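Local coordinates for estrogen receptor (Crassostrea gigas, PDB 4N1Y), which acts as a constitutively active transcription factor of the steroid hormone receptor family, its ligand-binding domain no longer working as an allosteric switch, at the interface of chains A and B. Residues are numbered along the deposited sequence; one frame, centred on the assembly and turned at random. Chains: chain A/B, Estrogen receptor.

The interface of chains A and B. Residues chain A 152-154, 199; chain B 122, 125-126, 197.
One face of the B:His197 imidazole is capped by A:Val153, whose CB sits over the middle of the ring, 3.3 Å from its centroid, in a CH-pi contact. The setting is a nuclear receptor ligand-binding domain, a helical fold, at the two-fold interface of the deposited pair, probably the dimer interface typical of the family. At the ring's edge, in its plane, lies NE2 of B:Gln122 from the same chain. The guanidinium of A:Arg199 lies on the opposite side of the ring plane from A:Val153, off towards the ND1-CE1 edge and turned 67° from the imidazole, so two groups of chain A flank the ring. B:His197 ND1 in turn lies in the guanidinium plane, a contact of 3.2 Å from A:Arg199 NH1. B:His197 and A:Arg199 sit on the long helices 187-215 and 187-214 of their chains, and the exchange of chains gives a twin patch.

A branched, compact valine suits this site: CB lies over the ring centre, while CG1 and CG2 spread over the same face towards its ND1 and CD2 sides. With its CG2 anti to the backbone N, A:Val153 brings that methyl to 3.7 Å from B:His197 CD2, and CG1 is directed to helix 117-132 of chain B. There CG1 packs on B:Gln122 CG, the two side chains crossing at about a right angle. The small B:Ala125 lets the loop come close, its CB 3.5 Å from the carbonyl O of A:Val153.

Behind the valine, A:Arg154 folds back on A:Glu152 and grips the carboxylate side-on, an acid suiting the place because it can accept both the guanidinium and a backbone N-H. A:Arg154 NH2 forms a salt bridge to A:Glu152 OE2 at 2.7 Å, on its syn side but tilted from the plane, and NE bonds to OE1 from above the carboxylate plane. The backbone N of A:Arg154 reaches OE1 from the same face, a pairing that probably steadies the turn presenting A:Val153.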
# COMPACT_ATOMS: atom_id res chain seq x y z
N GLU A 152 -5.62 -6.20 7.44
CA GLU A 152 -6.15 -7.27 6.61
C GLU A 152 -7.46 -6.85 5.99
O GLU A 152 -8.38 -6.46 6.69
CB GLU A 152 -6.34 -8.54 7.46
CG GLU A 152 -7.14 -9.60 6.76
CD GLU A 152 -6.44 -10.19 5.56
OE1 GLU A 152 -6.74 -9.76 4.42
OE2 GLU A 152 -5.58 -11.07 5.76
N VAL A 153 -7.56 -7.02 4.68
CA VAL A 153 -8.77 -6.64 3.94
C VAL A 153 -9.69 -7.84 3.69
O VAL A 153 -10.85 -7.68 3.34
CB VAL A 153 -8.42 -6.02 2.58
CG1 VAL A 153 -7.93 -7.09 1.60
CG2 VAL A 153 -9.62 -5.29 1.99
N ARG A 154 -9.15 -9.05 3.83
CA ARG A 154 -9.97 -10.26 3.75
C ARG A 154 -10.86 -10.36 5.00
O ARG A 154 -10.57 -9.77 6.04
CB ARG A 154 -9.09 -11.50 3.60
CG ARG A 154 -8.38 -11.57 2.27
CD ARG A 154 -7.47 -12.74 2.23
NE ARG A 154 -6.57 -12.70 3.37
CZ ARG A 154 -5.70 -13.65 3.67
NH1 ARG A 154 -5.61 -14.74 2.90
NH2 ARG A 154 -4.92 -13.53 4.74
N ARG A 199 3.03 0.54 3.27
CA ARG A 199 2.69 -0.86 3.05
C ARG A 199 3.73 -1.53 2.13
O ARG A 199 4.23 -2.62 2.43
CB ARG A 199 1.29 -0.98 2.45
CG ARG A 199 0.84 -2.38 2.05
CD ARG A 199 0.50 -3.21 3.28
NE ARG A 199 -0.61 -2.63 4.03
CZ ARG A 199 -1.89 -2.99 3.90
NH1 ARG A 199 -2.23 -3.93 3.03
NH2 ARG A 199 -2.82 -2.40 4.64
N GLN B 122 -7.15 -10.94 -2.09
CA GLN B 122 -7.05 -9.56 -1.69
C GLN B 122 -7.82 -8.64 -2.66
O GLN B 122 -8.57 -7.75 -2.24
CB GLN B 122 -5.58 -9.17 -1.59
CG GLN B 122 -5.33 -7.86 -0.87
CD GLN B 122 -3.87 -7.67 -0.54
OE1 GLN B 122 -2.99 -8.18 -1.24
NE2 GLN B 122 -3.60 -6.96 0.55
N ALA B 125 -11.62 -9.13 -2.34
CA ALA B 125 -12.09 -8.45 -1.13
C ALA B 125 -12.19 -6.95 -1.37
O ALA B 125 -13.14 -6.30 -0.94
CB ALA B 125 -11.17 -8.74 0.05
N VAL B 126 -11.18 -6.40 -2.05
CA VAL B 126 -11.21 -5.00 -2.40
C VAL B 126 -12.45 -4.74 -3.25
O VAL B 126 -13.16 -3.75 -3.03
CB VAL B 126 -9.94 -4.56 -3.15
CG1 VAL B 126 -10.18 -3.28 -3.92
CG2 VAL B 126 -8.75 -4.40 -2.19
N HIS B 197 -4.30 -1.88 -0.11
CA HIS B 197 -4.38 -3.31 -0.42
C HIS B 197 -4.05 -3.59 -1.88
O HIS B 197 -3.41 -4.59 -2.20
CB HIS B 197 -5.76 -3.85 -0.05
CG HIS B 197 -6.04 -3.73 1.41
ND1 HIS B 197 -5.33 -4.44 2.36
CD2 HIS B 197 -6.85 -2.89 2.10
CE1 HIS B 197 -5.73 -4.08 3.57
NE2 HIS B 197 -6.65 -3.13 3.44